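Local coordinates for protein oxidoreductase NdmD (PDB 6ICM) that oxidises NADH and passes the electrons to the N-demethylases NdmA and NdmB in caffeine breakdown, this chain being its plant-type [2Fe-2S] ferredoxin domain, at residues I45-L53 and K79-L87; E54-K62 and I71-K79. One frame throughout, in Å; residues are numbered along the deposited sequence.

In the fold
Contact 1 closes a long loop of the ferredoxin domain, and contact 2 falls within that loop; their centres lie 11 Å apart. They share K79, whose backbone meets 45-53 while the end of its side chain lies by E54. Strand 50-54 runs from one contact into the other and pairs with strand 77-78, and at the interface V48 CG2 packs 3.6 Å from I71 CG2. Contact 2 is the one that reaches the [2Fe-2S] cluster: C74 SG binds FE2 at 2.2 Å, and M72 lies beside the cluster. Contact 1 stands farther back, the side chain of T46 being about 8 Å from the cluster.

Contact 1 of 2, residues I45-L53 and K79-L87; sequences ITPVVSGDL and KSKKIVLDL
A classic beta bulge sets two residues, V49 and S50, against the single V84 at the corner where the chain leaves strand 46-48. The N-H of V49 gives a nearly straight bond to V84 O, 2.8 Å long. V84 N answers to S50 O, a longer bond that meets the oxygen from above the carbonyl plane. Beside it S50 OG, set between its own backbone N and carbonyl carbon (chi1 85°), lies near V84 CG2. On the other side of the bulge P47 O accepts from D86 N at 3.1 Å, again from above the carbonyl plane, and the same oxygen receives a CA-H contact from L85. The chain makes an inverse gamma turn about D86, whose CB touches V49 CG2 at 3.5 Å and also lies 4.1 Å from P47 CG.

This is the C-terminal strand of the ferredoxin fold being tied in: strand 82-85 runs parallel to strand 3-6 in the main sheet, with I83 bonded through its backbone to L6, while its outer flank takes on the corner of 45-53. V48 and L85 form an antiparallel non-hydrogen-bonded pair, and V48 CG2 meets L85 CD2 at 4.1 Å. The branch of I83 that lies anti to the backbone N (chi1 169°) carries CD1 to 3.6 Å from L53 CD2, the two side chains crossing at about a right angle. The backbone angles of G51 favour glycine, and a CB there would probably crowd I83. Farther along, D52 O takes weak bonds from the N-H groups of K79 and S80, and S80 OG donates to K82 O in the carbonyl plane, on a lone pair.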
ATOM      1  N   ILE D  45      48.620  19.686   6.653  1.00 56.28           N
ATOM      2  CA  ILE D  45      49.107  20.961   7.144  1.00 53.38           C
ATOM      3  C   ILE D  45      50.015  20.697   8.327  1.00 52.65           C
ATOM      4  O   ILE D  45      49.729  19.841   9.175  1.00 54.58           O
ATOM      5  CB  ILE D  45      47.951  21.903   7.497  1.00 53.85           C
ATOM      6  CG1 ILE D  45      48.476  23.319   7.644  1.00 51.83           C
ATOM      7  CG2 ILE D  45      47.295  21.515   8.794  1.00 54.85           C
ATOM      8  CD1 ILE D  45      47.423  24.287   8.101  1.00 53.97           C
ATOM      9  N   THR D  46      51.170  21.338   8.325  1.00 55.18           N
ATOM     10  CA  THR D  46      52.144  21.193   9.391  1.00 57.60           C
ATOM     11  C   THR D  46      52.640  22.584   9.751  1.00 54.57           C
ATOM     12  O   THR D  46      52.544  23.520   8.944  1.00 52.45           O
ATOM     13  CB  THR D  46      53.321  20.276   9.000  1.00 54.97           C
ATOM     14  OG1 THR D  46      54.347  21.034   8.369  1.00 53.93           O
ATOM     15  CG2 THR D  46      52.887  19.238   8.027  1.00 44.76           C
ATOM     16  N   PRO D  47      53.127  22.764  10.971  1.00 48.59           N
ATOM     17  CA  PRO D  47      53.442  24.112  11.437  1.00 50.96           C
ATOM     18  C   PRO D  47      54.914  24.440  11.298  1.00 54.38           C
ATOM     19  O   PRO D  47      55.761  23.552  11.355  1.00 51.19           O
ATOM     20  CB  PRO D  47      52.998  24.061  12.898  1.00 51.35           C
ATOM     21  CG  PRO D  47      53.298  22.689  13.287  1.00 53.62           C
ATOM     22  CD  PRO D  47      53.084  21.812  12.086  1.00 53.90           C
ATOM     23  N   VAL D  48      55.221  25.718  11.117  1.00 64.29           N
ATOM     24  CA  VAL D  48      56.572  26.179  10.843  1.00 62.15           C
ATOM     25  C   VAL D  48      57.011  27.094  11.979  1.00 66.78           C
ATOM     26  O   VAL D  48      56.228  27.934  12.449  1.00 69.40           O
ATOM     27  CB  VAL D  48      56.622  26.903   9.491  1.00 59.26           C
ATOM     28  CG1 VAL D  48      57.981  27.524   9.264  1.00 66.32           C
ATOM     29  CG2 VAL D  48      56.229  25.933   8.381  1.00 54.20           C
ATOM     30  N   VAL D  49      58.250  26.909  12.435  1.00 64.13           N
ATOM     31  CA  VAL D  49      58.886  27.847  13.365  1.00 68.98           C
ATOM     32  C   VAL D  49      59.683  28.909  12.620  1.00 68.00           C
ATOM     33  O   VAL D  49      59.491  30.109  12.834  1.00 69.44           O
ATOM     34  CB  VAL D  49      59.773  27.096  14.378  1.00 62.40           C
ATOM     35  CG1 VAL D  49      60.157  28.032  15.483  1.00 61.18           C
ATOM     36  CG2 VAL D  49      59.030  25.904  14.935  1.00 63.15           C
ATOM     37  N   SER D  50      60.575  28.486  11.727  1.00 69.30           N
ATOM     38  CA  SER D  50      61.467  29.390  11.015  1.00 72.13           C
ATOM     39  C   SER D  50      61.495  29.020   9.539  1.00 73.76           C
ATOM     40  O   SER D  50      61.045  27.948   9.134  1.00 76.04           O
ATOM     41  CB  SER D  50      62.889  29.332  11.584  1.00 74.89           C
ATOM     42  OG  SER D  50      63.613  28.267  10.993  1.00 78.34           O
ATOM     43  N   GLY D  51      62.054  29.906   8.739  1.00 71.01           N
ATOM     44  CA  GLY D  51      62.258  29.603   7.339  1.00 71.35           C
ATOM     45  C   GLY D  51      61.341  30.420   6.456  1.00 73.79           C
ATOM     46  O   GLY D  51      60.248  30.838   6.865  1.00 78.34           O
ATOM     47  N   ASP D  52      61.794  30.653   5.219  1.00 73.44           N
ATOM     48  CA  ASP D  52      61.066  31.453   4.231  1.00 76.34           C
ATOM     49  C   ASP D  52      60.440  30.516   3.204  1.00 79.26           C
ATOM     50  O   ASP D  52      61.108  29.598   2.712  1.00 78.81           O
ATOM     51  CB  ASP D  52      61.988  32.481   3.554  1.00 80.16           C
ATOM     52  CG  ASP D  52      62.293  33.701   4.459  1.00 94.87           C
ATOM     53  OD1 ASP D  52      63.100  33.557   5.411  1.00 94.80           O
ATOM     54  OD2 ASP D  52      61.747  34.812   4.210  1.00 87.25           O
ATOM     55  N   LEU D  53      59.158  30.748   2.887  1.00 79.16           N
ATOM     56  CA  LEU D  53      58.291  29.723   2.311  1.00 77.72           C
ATOM     57  C   LEU D  53      57.645  30.165   1.002  1.00 73.95           C
ATOM     58  O   LEU D  53      57.371  31.336   0.788  1.00 73.44           O
ATOM     59  CB  LEU D  53      57.165  29.327   3.270  1.00 69.64           C
ATOM     60  CG  LEU D  53      57.512  28.973   4.725  1.00 65.69           C
ATOM     61  CD1 LEU D  53      56.322  28.968   5.682  1.00 60.75           C
ATOM     62  CD2 LEU D  53      58.216  27.650   4.811  1.00 68.51           C
ATOM     63  N   LYS D  79      62.306  28.275  -0.084  1.00 85.46           N
ATOM     64  CA  LYS D  79      63.328  29.000  -0.867  1.00 85.34           C
ATOM     65  C   LYS D  79      64.484  29.423  -0.033  1.00 84.66           C
ATOM     66  O   LYS D  79      65.566  29.677  -0.564  1.00 92.78           O
ATOM     67  CB  LYS D  79      62.838  30.322  -1.477  1.00 82.81           C
ATOM     68  CG  LYS D  79      62.025  30.194  -2.714  1.00 90.40           C
ATOM     69  CD  LYS D  79      60.851  31.008  -2.524  1.00 96.78           C
ATOM     70  CE  LYS D  79      60.154  30.083  -1.553  1.00 99.98           C
ATOM     71  NZ  LYS D  79      59.902  28.843  -2.013  1.00101.35           N
ATOM     72  N   SER D  80      64.249  29.569   1.247  1.00 79.89           N
ATOM     73  CA  SER D  80      65.352  29.701   2.157  1.00 81.36           C
ATOM     74  C   SER D  80      66.164  28.414   2.064  1.00 85.64           C
ATOM     75  O   SER D  80      65.872  27.524   1.249  1.00 84.45           O
ATOM     76  CB  SER D  80      64.836  29.981   3.566  1.00 79.59           C
ATOM     77  OG  SER D  80      65.817  29.666   4.524  1.00 81.04           O
ATOM     78  N   LYS D  81      67.201  28.314   2.882  1.00 82.87           N
ATOM     79  CA  LYS D  81      68.076  27.159   2.848  1.00 83.70           C
ATOM     80  C   LYS D  81      67.774  26.175   3.964  1.00 81.06           C
ATOM     81  O   LYS D  81      67.975  24.965   3.793  1.00 79.66           O
ATOM     82  CB  LYS D  81      69.535  27.622   2.924  1.00 86.68           C
ATOM     83  CG  LYS D  81      70.561  26.608   2.426  1.00 92.75           C
ATOM     84  CD  LYS D  81      70.326  26.206   0.970  1.00 98.04           C
ATOM     85  CE  LYS D  81      71.249  26.945   0.009  1.00106.07           C
ATOM     86  NZ  LYS D  81      70.919  26.643  -1.417  1.00109.03           N
ATOM     87  N   LYS D  82      67.287  26.670   5.097  1.00 81.05           N
ATOM     88  CA  LYS D  82      66.804  25.837   6.186  1.00 80.87           C
ATOM     89  C   LYS D  82      65.350  26.193   6.477  1.00 79.95           C
ATOM     90  O   LYS D  82      64.899  27.309   6.197  1.00 80.64           O
ATOM     91  CB  LYS D  82      67.650  26.020   7.458  1.00 72.98           C
ATOM     92  CG  LYS D  82      67.659  24.805   8.371  1.00 72.21           C
ATOM     93  CD  LYS D  82      68.270  25.109   9.734  1.00 75.19           C
ATOM     94  CE  LYS D  82      68.585  23.825  10.503  1.00 79.30           C
ATOM     95  NZ  LYS D  82      69.809  23.142   9.973  1.00 78.17           N
ATOM     96  N   ILE D  83      64.621  25.229   7.037  1.00 78.08           N
ATOM     97  CA  ILE D  83      63.236  25.412   7.479  1.00 77.48           C
ATOM     98  C   ILE D  83      63.021  24.525   8.698  1.00 72.73           C
ATOM     99  O   ILE D  83      63.420  23.362   8.694  1.00 68.11           O
ATOM    100  CB  ILE D  83      62.218  25.070   6.359  1.00 80.48           C
ATOM    101  CG1 ILE D  83      60.783  25.010   6.911  1.00 73.71           C
ATOM    102  CG2 ILE D  83      62.592  23.769   5.634  1.00 72.44           C
ATOM    103  CD1 ILE D  83      59.735  24.599   5.897  1.00 61.15           C
ATOM    104  N   VAL D  84      62.407  25.047   9.753  1.00 72.44           N
ATOM    105  CA  VAL D  84      62.193  24.231  10.950  1.00 73.56           C
ATOM    106  C   VAL D  84      60.701  24.022  11.156  1.00 66.77           C
ATOM    107  O   VAL D  84      59.942  24.991  11.303  1.00 64.03           O
ATOM    108  CB  VAL D  84      62.838  24.854  12.194  1.00 68.51           C
ATOM    109  CG1 VAL D  84      62.722  23.892  13.363  1.00 66.99           C
ATOM    110  CG2 VAL D  84      64.278  25.158  11.919  1.00 68.33           C
ATOM    111  N   LEU D  85      60.290  22.759  11.169  1.00 62.11           N
ATOM    112  CA  LEU D  85      58.908  22.380  11.420  1.00 61.73           C
ATOM    113  C   LEU D  85      58.753  21.962  12.870  1.00 58.03           C
ATOM    114  O   LEU D  85      59.583  21.220  13.398  1.00 64.73           O
ATOM    115  CB  LEU D  85      58.461  21.238  10.508  1.00 62.86           C
ATOM    116  CG  LEU D  85      58.919  21.271   9.057  1.00 53.97           C
ATOM    117  CD1 LEU D  85      58.378  20.032   8.390  1.00 44.98           C
ATOM    118  CD2 LEU D  85      58.445  22.519   8.359  1.00 54.18           C
ATOM    119  N   ASP D  86      57.675  22.423  13.494  1.00 59.88           N
ATOM    120  CA  ASP D  86      57.455  22.255  14.925  1.00 64.04           C
ATOM    121  C   ASP D  86      56.776  20.898  15.163  1.00 68.42           C
ATOM    122  O   ASP D  86      55.587  20.790  15.491  1.00 62.86           O
ATOM    123  CB  ASP D  86      56.656  23.443  15.448  1.00 58.57           C
ATOM    124  CG  ASP D  86      56.371  23.369  16.933  1.00 71.03           C
ATOM    125  OD1 ASP D  86      57.059  22.610  17.654  1.00 74.42           O
ATOM    126  OD2 ASP D  86      55.436  24.081  17.373  1.00 72.07           O
ATOM    127  N   LEU D  87      57.577  19.841  14.977  1.00 64.14           N
ATOM    128  CA  LEU D  87      57.093  18.457  15.087  1.00 70.82           C
ATOM    129  C   LEU D  87      58.063  17.505  15.796  1.00 68.90           C
ATOM    130  O   LEU D  87      59.281  17.659  15.702  1.00 65.00           O
ATOM    131  CB  LEU D  87      56.765  17.899  13.691  1.00 67.89           C
ATOM    132  CG  LEU D  87      55.428  18.314  13.061  1.00 65.30           C
ATOM    133  CD1 LEU D  87      55.432  17.985  11.602  1.00 57.83           C
ATOM    134  CD2 LEU D  87      54.233  17.646  13.740  1.00 66.46           C
TER

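Contact 2 of 2, residues E54-K62 and I71-K79; sequences EHHDTYLSK and IMPCVSRCK. With FES (Fe2/s2 (inorganic) cluster), chain K.
E54 and R77 pair through both backbone groups: E54 N gives to R77 O at 3.0 Å, and R77 N returns a bond to E54 O, lying in that carbonyl's plane. Their side chains extend in company from the same face; the carboxylate and guanidinium planes stand 85° apart, and R77 NH1 makes a 2.8 Å salt bridge to E54 OE1. K79 NZ also reaches E54 OE1, completing a salt-bridge network, although its modelled place is doubtful.

H56 is held at two points. Its backbone N donates to S76 OG at 3.1 Å, and ND1 donates to V75 O, which sits at the ring edge, near the ring plane, 2.8 Å away. CE1 of the same ring lies over one face of the R77 guanidinium. In this plant-type ferredoxin fold strands 50-54 and 77-78 pair only briefly, and the turn before 77-78 carries C74, whose SG binds FE2 of the [2Fe-2S] cluster, the same iron as C44.

D57 turns its carboxylate back over its own chain, CG between the backbone N and the carbonyl carbon (chi1 63°). OD2 takes both Y59 N and L60 N, the latter at 2.6 Å, making an Asx turn and an Asx motif. On the other segment, M72 CG packs against D57 CG at 3.5 Å. Cut back to alanine, this position would probably leave the N-H groups of Y59 and L60 without their shared acceptor. T58 OG1 bonds to G39 O, and Y59 O accepts from side chains of another protein chain. The bent methionine chain sets M72 SD 3.6 Å from L60 CD1 and obliquely beside the Y59 ring, a Met-aromatic contact, while CE approaches S2 of the cluster at 3.9 Å.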
ATOM      1  N   GLU D  54      57.404  29.198   0.127  1.00 72.38           N
ATOM      2  CA  GLU D  54      56.601  29.358  -1.086  1.00 74.66           C
ATOM      3  C   GLU D  54      55.427  28.438  -1.033  1.00 76.31           C
ATOM      4  O   GLU D  54      55.629  27.248  -0.813  1.00 77.33           O
ATOM      5  CB  GLU D  54      57.410  28.990  -2.307  1.00 81.32           C
ATOM      6  CG  GLU D  54      56.988  29.350  -3.714  1.00 90.66           C
ATOM      7  CD  GLU D  54      57.959  28.690  -4.720  1.00 98.16           C
ATOM      8  OE1 GLU D  54      59.182  28.796  -4.481  1.00103.82           O
ATOM      9  OE2 GLU D  54      57.516  28.125  -5.767  1.00100.56           O
ATOM     10  N   HIS D  55      54.228  28.991  -1.167  1.00 73.24           N
ATOM     11  CA  HIS D  55      53.037  28.172  -1.123  1.00 68.56           C
ATOM     12  C   HIS D  55      52.530  27.945  -2.531  1.00 69.63           C
ATOM     13  O   HIS D  55      52.653  28.821  -3.376  1.00 72.18           O
ATOM     14  CB  HIS D  55      51.986  28.816  -0.228  1.00 68.31           C
ATOM     15  CG  HIS D  55      52.569  29.275   1.064  1.00 63.51           C
ATOM     16  ND1 HIS D  55      52.890  28.392   2.069  1.00 61.86           N
ATOM     17  CD2 HIS D  55      52.895  30.510   1.520  1.00 59.99           C
ATOM     18  CE1 HIS D  55      53.411  29.065   3.082  1.00 64.70           C
ATOM     19  NE2 HIS D  55      53.416  30.352   2.779  1.00 56.55           N
ATOM     20  N   HIS D  56      52.071  26.710  -2.799  1.00 66.50           N
ATOM     21  CA  HIS D  56      51.427  26.299  -4.039  1.00 64.12           C
ATOM     22  C   HIS D  56      50.116  25.604  -3.747  1.00 71.89           C
ATOM     23  O   HIS D  56      49.609  24.905  -4.615  1.00 77.42           O
ATOM     24  CB  HIS D  56      52.306  25.351  -4.844  1.00 62.16           C
ATOM     25  CG  HIS D  56      53.643  25.918  -5.188  1.00 71.80           C
ATOM     26  ND1 HIS D  56      54.797  25.176  -5.091  1.00 80.87           N
ATOM     27  CD2 HIS D  56      54.020  27.144  -5.625  1.00 72.55           C
ATOM     28  CE1 HIS D  56      55.830  25.918  -5.439  1.00 82.77           C
ATOM     29  NE2 HIS D  56      55.387  27.117  -5.770  1.00 79.14           N
ATOM     30  N   ASP D  57      49.566  25.774  -2.551  1.00 68.85           N
ATOM     31  CA  ASP D  57      48.347  25.080  -2.186  1.00 67.49           C
ATOM     32  C   ASP D  57      47.138  25.946  -2.502  1.00 70.72           C
ATOM     33  O   ASP D  57      47.248  27.121  -2.870  1.00 70.83           O
ATOM     34  CB  ASP D  57      48.358  24.736  -0.703  1.00 63.33           C
ATOM     35  CG  ASP D  57      48.397  25.971   0.158  1.00 66.95           C
ATOM     36  OD1 ASP D  57      49.482  26.594   0.217  1.00 70.59           O
ATOM     37  OD2 ASP D  57      47.350  26.336   0.751  1.00 67.00           O
ATOM     38  N   THR D  58      45.970  25.341  -2.338  1.00 65.43           N
ATOM     39  CA  THR D  58      44.689  26.012  -2.422  1.00 62.10           C
ATOM     40  C   THR D  58      43.876  25.720  -1.170  1.00 60.21           C
ATOM     41  O   THR D  58      42.651  25.552  -1.212  1.00 60.48           O
ATOM     42  CB  THR D  58      43.943  25.607  -3.698  1.00 66.68           C
ATOM     43  OG1 THR D  58      43.819  24.177  -3.782  1.00 64.87           O
ATOM     44  CG2 THR D  58      44.677  26.142  -4.950  1.00 57.83           C
ATOM     45  N   TYR D  59      44.560  25.649  -0.037  1.00 59.54           N
ATOM     46  CA  TYR D  59      43.924  25.468   1.260  1.00 54.49           C
ATOM     47  C   TYR D  59      44.176  26.626   2.208  1.00 57.80           C
ATOM     48  O   TYR D  59      43.278  27.022   2.952  1.00 57.84           O
ATOM     49  CB  TYR D  59      44.412  24.167   1.907  1.00 51.21           C
ATOM     50  CG  TYR D  59      43.855  23.933   3.291  1.00 51.91           C
ATOM     51  CD1 TYR D  59      42.567  23.448   3.478  1.00 53.66           C
ATOM     52  CD2 TYR D  59      44.618  24.196   4.414  1.00 53.80           C
ATOM     53  CE1 TYR D  59      42.048  23.243   4.759  1.00 53.59           C
ATOM     54  CE2 TYR D  59      44.114  23.999   5.683  1.00 55.67           C
ATOM     55  CZ  TYR D  59      42.829  23.526   5.857  1.00 56.40           C
ATOM     56  OH  TYR D  59      42.353  23.325   7.146  1.00 59.58           O
ATOM     57  N   LEU D  60      45.375  27.193   2.210  1.00 62.08           N
ATOM     58  CA  LEU D  60      45.686  28.222   3.189  1.00 59.80           C
ATOM     59  C   LEU D  60      45.234  29.587   2.713  1.00 59.18           C
ATOM     60  O   LEU D  60      45.474  29.966   1.563  1.00 60.46           O
ATOM     61  CB  LEU D  60      47.183  28.248   3.496  1.00 55.32           C
ATOM     62  CG  LEU D  60      47.629  27.054   4.336  1.00 55.02           C
ATOM     63  CD1 LEU D  60      49.087  26.821   4.163  1.00 54.53           C
ATOM     64  CD2 LEU D  60      47.297  27.252   5.818  1.00 59.41           C
ATOM     65  N   SER D  61      44.611  30.331   3.625  1.00 59.25           N
ATOM     66  CA  SER D  61      44.209  31.708   3.364  1.00 59.51           C
ATOM     67  C   SER D  61      45.431  32.583   3.129  1.00 61.81           C
ATOM     68  O   SER D  61      46.484  32.364   3.724  1.00 61.87           O
ATOM     69  CB  SER D  61      43.408  32.268   4.540  1.00 56.73           C
ATOM     70  OG  SER D  61      44.248  32.596   5.628  1.00 50.68           O
ATOM     71  N   LYS D  62      45.275  33.600   2.265  1.00 69.03           N
ATOM     72  CA  LYS D  62      46.380  34.517   1.979  1.00 67.32           C
ATOM     73  C   LYS D  62      47.068  34.980   3.267  1.00 67.13           C
ATOM     74  O   LYS D  62      48.298  35.047   3.329  1.00 69.65           O
ATOM     75  CB  LYS D  62      45.888  35.728   1.167  1.00 69.27           C
ATOM     76  CG  LYS D  62      45.061  35.407  -0.113  1.00 80.14           C
ATOM     77  CD  LYS D  62      45.908  34.928  -1.318  1.00 83.80           C
ATOM     78  CE  LYS D  62      45.839  33.394  -1.509  1.00 78.78           C
ATOM     79  NZ  LYS D  62      46.618  32.891  -2.690  1.00 70.28           N
ATOM     80  N   ILE D  71      52.564  25.416   6.400  1.00 44.93           N
ATOM     81  CA  ILE D  71      53.007  24.990   5.077  1.00 49.48           C
ATOM     82  C   ILE D  71      52.314  23.676   4.756  1.00 53.46           C
ATOM     83  O   ILE D  71      52.057  22.859   5.644  1.00 54.20           O
ATOM     84  CB  ILE D  71      54.552  24.845   4.989  1.00 54.54           C
ATOM     85  CG1 ILE D  71      54.974  24.636   3.534  1.00 55.63           C
ATOM     86  CG2 ILE D  71      55.058  23.668   5.833  1.00 47.52           C
ATOM     87  CD1 ILE D  71      56.437  24.576   3.307  1.00 59.46           C
ATOM     88  N   MET D  72      52.000  23.479   3.475  1.00 54.19           N
ATOM     89  CA  MET D  72      51.439  22.237   2.971  1.00 53.25           C
ATOM     90  C   MET D  72      52.551  21.501   2.230  1.00 58.89           C
ATOM     91  O   MET D  72      52.874  21.855   1.082  1.00 59.79           O
ATOM     92  CB  MET D  72      50.253  22.520   2.044  1.00 54.15           C
ATOM     93  CG  MET D  72      49.339  23.644   2.537  1.00 53.95           C
ATOM     94  SD  MET D  72      48.517  23.311   4.125  1.00 48.31           S
ATOM     95  CE  MET D  72      47.859  21.685   3.750  1.00 50.14           C
ATOM     96  N   PRO D  73      53.195  20.507   2.846  1.00 56.84           N
ATOM     97  CA  PRO D  73      54.399  19.918   2.238  1.00 56.31           C
ATOM     98  C   PRO D  73      54.151  19.153   0.960  1.00 58.15           C
ATOM     99  O   PRO D  73      55.114  18.899   0.222  1.00 63.32           O
ATOM    100  CB  PRO D  73      54.932  18.990   3.335  1.00 55.24           C
ATOM    101  CG  PRO D  73      53.814  18.842   4.304  1.00 55.80           C
ATOM    102  CD  PRO D  73      53.038  20.108   4.249  1.00 57.79           C
ATOM    103  N   CYS D  74      52.911  18.775   0.664  1.00 58.79           N
ATOM    104  CA  CYS D  74      52.670  17.990  -0.534  1.00 55.60           C
ATOM    105  C   CYS D  74      52.970  18.772  -1.803  1.00 58.79           C
ATOM    106  O   CYS D  74      53.252  18.149  -2.835  1.00 60.85           O
ATOM    107  CB  CYS D  74      51.223  17.505  -0.561  1.00 60.32           C
ATOM    108  SG  CYS D  74      50.012  18.844  -0.634  1.00 64.49           S
ATOM    109  N   VAL D  75      52.908  20.113  -1.757  1.00 52.45           N
ATOM    110  CA  VAL D  75      53.027  20.909  -2.975  1.00 49.91           C
ATOM    111  C   VAL D  75      53.881  22.147  -2.752  1.00 54.85           C
ATOM    112  O   VAL D  75      54.346  22.761  -3.716  1.00 55.47           O
ATOM    113  CB  VAL D  75      51.644  21.310  -3.535  1.00 55.96           C
ATOM    114  CG1 VAL D  75      50.773  20.090  -3.810  1.00 54.21           C
ATOM    115  CG2 VAL D  75      50.924  22.300  -2.619  1.00 59.71           C
ATOM    116  N   SER D  76      54.091  22.535  -1.499  1.00 56.22           N
ATOM    117  CA  SER D  76      54.851  23.739  -1.195  1.00 59.48           C
ATOM    118  C   SER D  76      56.310  23.402  -0.878  1.00 66.17           C
ATOM    119  O   SER D  76      56.664  22.247  -0.626  1.00 63.46           O
ATOM    120  CB  SER D  76      54.211  24.493  -0.033  1.00 60.68           C
ATOM    121  OG  SER D  76      52.910  24.940  -0.376  1.00 60.54           O
ATOM    122  N   ARG D  77      57.162  24.429  -0.904  1.00 68.03           N
ATOM    123  CA  ARG D  77      58.601  24.245  -0.749  1.00 72.13           C
ATOM    124  C   ARG D  77      59.186  25.419   0.045  1.00 75.70           C
ATOM    125  O   ARG D  77      58.484  26.373   0.402  1.00 73.53           O
ATOM    126  CB  ARG D  77      59.281  24.053  -2.128  1.00 77.43           C
ATOM    127  CG  ARG D  77      60.039  25.265  -2.718  1.00 92.66           C
ATOM    128  CD  ARG D  77      61.029  24.835  -3.828  1.00 98.13           C
ATOM    129  NE  ARG D  77      60.317  24.549  -5.082  1.00109.38           N
ATOM    130  CZ  ARG D  77      60.017  25.445  -6.030  1.00108.08           C
ATOM    131  NH1 ARG D  77      60.421  26.705  -5.922  1.00107.44           N
ATOM    132  NH2 ARG D  77      59.340  25.066  -7.119  1.00102.43           N
ATOM    133  N   CYS D  78      60.490  25.333   0.342  1.00 71.59           N
ATOM    134  CA  CYS D  78      61.233  26.368   1.060  1.00 78.74           C
ATOM    135  C   CYS D  78      62.337  26.942   0.168  1.00 81.00           C
ATOM    136  O   CYS D  78      63.215  26.191  -0.269  1.00 83.17           O
ATOM    137  CB  CYS D  78      61.840  25.778   2.335  1.00 83.81           C
ATOM    138  SG  CYS D  78      62.787  26.942   3.330  1.00 83.42           S
ATOM    139  N   LYS D  79      62.306  28.275  -0.084  1.00 85.46           N
ATOM    140  CA  LYS D  79      63.328  29.000  -0.867  1.00 85.34           C
ATOM    141  C   LYS D  79      64.484  29.423  -0.033  1.00 84.66           C
ATOM    142  O   LYS D  79      65.566  29.677  -0.564  1.00 92.78           O
ATOM    143  CB  LYS D  79      62.838  30.322  -1.477  1.00 82.81           C
ATOM    144  CG  LYS D  79      62.025  30.194  -2.714  1.00 90.40           C
ATOM    145  CD  LYS D  79      60.851  31.008  -2.524  1.00 96.78           C
ATOM    146  CE  LYS D  79      60.154  30.083  -1.553  1.00 99.98           C
ATOM    147  NZ  LYS D  79      59.902  28.843  -2.013  1.00101.35           N
TER
HETATM  148 FE1  FES K 601      45.934  17.294   1.079  1.00 73.24          FE
HETATM  149 FE2  FES K 601      48.773  18.365   1.169  1.00 64.10          FE
HETATM  150  S1  FES K 601      47.893  16.372   1.380  1.00 60.44           S
HETATM  151  S2  FES K 601      46.792  19.287   0.848  1.00 67.90           S